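Local coordinates for Phospholipase/Carboxylesterase (Haliangium ochraceum, PDB 4Q82), which probably hydrolyses ester bonds as a serine esterase of the phospholipase/carboxylesterase type, at residues 45-53 with 111-119. Sequence-based numbering, arbitrary orientation.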
loop_
_atom_site.group_PDB
_atom_site.type_symbol
_atom_site.label_atom_id
_atom_site.label_comp_id
_atom_site.label_asym_id
_atom_site.label_seq_id
_atom_site.Cartn_x
_atom_site.Cartn_y
_atom_site.Cartn_z
ATOM N N ASP A 45 -9.846 8.422 -21.700
ATOM C CA ASP A 45 -11.022 8.171 -20.867
ATOM C C ASP A 45 -11.005 9.139 -19.689
ATOM O O ASP A 45 -9.989 9.252 -19.019
ATOM C CB ASP A 45 -11.000 6.709 -20.410
ATOM C CG ASP A 45 -12.118 6.338 -19.437
ATOM O OD1 ASP A 45 -13.114 7.068 -19.271
ATOM O OD2 ASP A 45 -12.000 5.246 -18.859
ATOM N N ASP A 46 -12.101 9.862 -19.461
ATOM C CA ASP A 46 -12.188 10.779 -18.321
ATOM C C ASP A 46 -13.442 10.528 -17.478
ATOM O O ASP A 46 -13.861 11.373 -16.712
ATOM C CB ASP A 46 -12.154 12.243 -18.788
ATOM C CG ASP A 46 -11.844 13.216 -17.645
ATOM O OD1 ASP A 46 -10.968 12.906 -16.793
ATOM O OD2 ASP A 46 -12.491 14.282 -17.593
ATOM N N ARG A 47 -14.047 9.355 -17.618
ATOM C CA ARG A 47 -15.110 8.945 -16.699
ATOM C C ARG A 47 -14.591 8.876 -15.251
ATOM O O ARG A 47 -13.415 8.659 -15.039
ATOM C CB ARG A 47 -15.653 7.583 -17.111
ATOM C CG ARG A 47 -16.366 7.601 -18.459
ATOM C CD ARG A 47 -16.713 6.177 -18.845
ATOM N NE ARG A 47 -15.500 5.381 -18.883
ATOM C CZ ARG A 47 -15.455 4.053 -18.941
ATOM N NH1 ARG A 47 -16.573 3.342 -18.974
ATOM N NH2 ARG A 47 -14.278 3.437 -18.966
ATOM N N PRO A 48 -15.480 9.034 -14.268
ATOM C CA PRO A 48 -15.064 8.952 -12.856
ATOM C C PRO A 48 -14.447 7.581 -12.515
ATOM O O PRO A 48 -14.690 6.613 -13.224
ATOM C CB PRO A 48 -16.369 9.163 -12.077
ATOM C CG PRO A 48 -17.396 9.585 -13.067
ATOM C CD PRO A 48 -16.940 9.194 -14.433
ATOM N N SER A 49 -13.676 7.509 -11.431
ATOM C CA SER A 49 -12.846 6.341 -11.165
ATOM C C SER A 49 -13.604 5.027 -11.072
ATOM O O SER A 49 -13.056 3.978 -11.430
ATOM C CB SER A 49 -12.041 6.571 -9.873
ATOM O OG SER A 49 -12.896 6.904 -8.789
ATOM N N SER A 50 -14.850 5.039 -10.590
ATOM C CA SER A 50 -15.558 3.756 -10.423
ATOM C C SER A 50 -15.802 3.068 -11.760
ATOM O O SER A 50 -15.997 1.867 -11.801
ATOM C CB SER A 50 -16.905 3.922 -9.701
ATOM O OG SER A 50 -17.756 4.784 -10.417
ATOM N N ALA A 51 -15.768 3.830 -12.850
ATOM C CA ALA A 51 -15.972 3.256 -14.177
ATOM C C ALA A 51 -14.882 2.255 -14.527
ATOM O O ALA A 51 -15.090 1.384 -15.362
ATOM C CB ALA A 51 -16.029 4.356 -15.223
ATOM N N ARG A 52 -13.722 2.357 -13.880
ATOM C CA ARG A 52 -12.617 1.453 -14.195
ATOM C C ARG A 52 -12.256 0.566 -13.012
ATOM O O ARG A 52 -11.141 0.068 -12.923
ATOM C CB ARG A 52 -11.393 2.256 -14.652
ATOM C CG ARG A 52 -11.638 3.079 -15.941
ATOM C CD ARG A 52 -10.457 3.993 -16.275
ATOM N NE ARG A 52 -10.221 4.949 -15.194
ATOM C CZ ARG A 52 -10.868 6.103 -15.059
ATOM N NH1 ARG A 52 -11.788 6.468 -15.949
ATOM N NH2 ARG A 52 -10.609 6.879 -14.027
ATOM N N LEU A 53 -13.209 0.370 -12.113
ATOM C CA LEU A 53 -13.021 -0.518 -10.957
ATOM C C LEU A 53 -13.708 -1.846 -11.215
ATOM O O LEU A 53 -14.917 -1.864 -11.476
ATOM C CB LEU A 53 -13.601 0.130 -9.709
ATOM C CG LEU A 53 -13.576 -0.724 -8.434
ATOM C CD1 LEU A 53 -12.117 -0.946 -8.017
ATOM C CD2 LEU A 53 -14.363 -0.015 -7.332
ATOM N N TYR A 111 -12.066 5.271 -2.010
ATOM C CA TYR A 111 -12.160 6.526 -2.772
ATOM C C TYR A 111 -12.409 6.241 -4.229
ATOM O O TYR A 111 -13.162 6.964 -4.890
ATOM C CB TYR A 111 -10.892 7.385 -2.576
ATOM C CG TYR A 111 -10.727 7.626 -1.092
ATOM C CD1 TYR A 111 -11.656 8.409 -0.390
ATOM C CD2 TYR A 111 -9.712 7.005 -0.376
ATOM C CE1 TYR A 111 -11.562 8.573 0.998
ATOM C CE2 TYR A 111 -9.603 7.164 0.991
ATOM C CZ TYR A 111 -10.528 7.948 1.674
ATOM O OH TYR A 111 -10.421 8.079 3.052
ATOM N N ILE A 112 -11.787 5.185 -4.744
ATOM C CA ILE A 112 -12.044 4.806 -6.150
ATOM C C ILE A 112 -13.512 4.461 -6.362
ATOM O O ILE A 112 -14.146 4.926 -7.331
ATOM C CB ILE A 112 -11.164 3.618 -6.580
ATOM C CG1 ILE A 112 -9.710 4.086 -6.686
ATOM C CG2 ILE A 112 -11.680 2.992 -7.929
ATOM C CD1 ILE A 112 -8.699 2.938 -6.541
ATOM N N GLU A 113 -14.071 3.652 -5.463
ATOM C CA GLU A 113 -15.452 3.219 -5.639
ATOM C C GLU A 113 -16.418 4.416 -5.559
ATOM O O GLU A 113 -17.472 4.428 -6.201
ATOM C CB GLU A 113 -15.820 2.159 -4.592
ATOM C CG GLU A 113 -17.051 1.348 -4.980
ATOM C CD GLU A 113 -18.318 1.961 -4.456
ATOM O OE1 GLU A 113 -18.220 2.760 -3.492
ATOM O OE2 GLU A 113 -19.399 1.653 -5.005
ATOM N N ARG A 114 -16.046 5.418 -4.774
ATOM C CA ARG A 114 -16.893 6.590 -4.548
ATOM C C ARG A 114 -16.665 7.729 -5.535
ATOM O O ARG A 114 -17.175 8.824 -5.323
ATOM C CB ARG A 114 -16.655 7.126 -3.134
ATOM C CG ARG A 114 -17.164 6.170 -2.090
ATOM C CD ARG A 114 -16.873 6.677 -0.702
ATOM N NE ARG A 114 -17.216 5.647 0.277
ATOM C CZ ARG A 114 -18.129 5.793 1.230
ATOM N NH1 ARG A 114 -18.793 6.938 1.343
ATOM N NH2 ARG A 114 -18.369 4.795 2.073
ATOM N N ASP A 115 -15.880 7.477 -6.578
ATOM C CA ASP A 115 -15.500 8.505 -7.561
ATOM C C ASP A 115 -14.779 9.698 -6.926
ATOM O O ASP A 115 -14.900 10.829 -7.410
ATOM C CB ASP A 115 -16.730 8.995 -8.336
ATOM C CG ASP A 115 -17.362 7.904 -9.151
ATOM O OD1 ASP A 115 -16.631 6.975 -9.580
ATOM O OD2 ASP A 115 -18.582 7.976 -9.385
ATOM N N GLU A 116 -14.016 9.431 -5.862
ATOM C CA GLU A 116 -13.264 10.459 -5.157
ATOM C C GLU A 116 -11.759 10.280 -5.370
ATOM O O GLU A 116 -10.947 10.862 -4.655
ATOM C CB GLU A 116 -13.597 10.437 -3.646
ATOM C CG GLU A 116 -15.080 10.721 -3.356
ATOM C CD GLU A 116 -15.458 10.492 -1.885
ATOM O OE1 GLU A 116 -14.601 10.039 -1.110
ATOM O OE2 GLU A 116 -16.606 10.785 -1.493
ATOM N N TRP A 117 -11.401 9.475 -6.358
ATOM C CA TRP A 117 -10.001 9.218 -6.707
ATOM C C TRP A 117 -9.669 9.947 -8.009
ATOM O O TRP A 117 -10.155 9.564 -9.074
ATOM C CB TRP A 117 -9.790 7.707 -6.839
ATOM C CG TRP A 117 -8.388 7.244 -7.128
ATOM C CD1 TRP A 117 -7.827 7.012 -8.370
ATOM C CD2 TRP A 117 -7.385 6.906 -6.161
ATOM N NE1 TRP A 117 -6.537 6.542 -8.215
ATOM C CE2 TRP A 117 -6.242 6.483 -6.873
ATOM C CE3 TRP A 117 -7.345 6.921 -4.750
ATOM C CZ2 TRP A 117 -5.071 6.083 -6.228
ATOM C CZ3 TRP A 117 -6.178 6.523 -4.109
ATOM C CH2 TRP A 117 -5.054 6.103 -4.852
ATOM N N SER A 118 -8.879 11.016 -7.926
ATOM C CA SER A 118 -8.609 11.845 -9.108
ATOM C C SER A 118 -8.148 11.055 -10.338
ATOM O O SER A 118 -7.302 10.177 -10.234
ATOM C CB SER A 118 -7.552 12.902 -8.781
ATOM O OG SER A 118 -7.186 13.587 -9.957
ATOM N N ASN A 119 -8.706 11.393 -11.503
ATOM C CA ASN A 119 -8.269 10.833 -12.770
ATOM C C ASN A 119 -6.826 11.196 -13.137
ATOM O O ASN A 119 -6.226 10.543 -13.992
ATOM C CB ASN A 119 -9.223 11.274 -13.899
ATOM C CG ASN A 119 -10.526 10.488 -13.887
ATOM O OD1 ASN A 119 -10.667 9.510 -13.129
ATOM N ND2 ASN A 119 -11.471 10.877 -14.750
HETATM O O HOH W 1 -12.334 10.002 -10.711
#
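With chi1 of 54° and 60°, Ser49 and Ser50 tuck OG between their own N and C; Ser49 OG thereby reaches the last turn of helix 107-113 and Ser50 OG the Asp115 side chain just after it. That helix closes in a Schellman motif with Asp115, at positive phi, as its C-prime residue. Ser49 OG donates to Ile112 O at 2.8 Å, in the carbonyl plane and on a lone pair. The same oxygen also takes Asp115 N of the motif. Asp115 OD1 is gripped twice, by Ser50 OG on its syn side at 2.6 Å and by Ser50 N nearly along the C-O axis. The 3-10 turn 49-51 is thereby pinned to the helix end, just before edge strand 53-56 of the mixed sheet. Leu53 CB packs on Ile112 CG2 at 3.9 Å.

Further along, the Asn119 amide ties three residues together. ND2 donates to Arg47 O and, at 2.9 Å, to Asp46 OD1 from above the carboxylate plane. Arg52 NH2 meets Asn119 OD1 at 2.8 Å from above the carbonyl plane, with the guanidinium and amide planes 69° apart. Tyr70 OH also bonds Arg52 NH2. With an alanine here in place of Asn119, Arg47 O and Asp46 OD1 would probably lose the amide group that joins them, and Arg52 NH2 one acceptor. A water donates to both Trp117 O and Asn119 OD1.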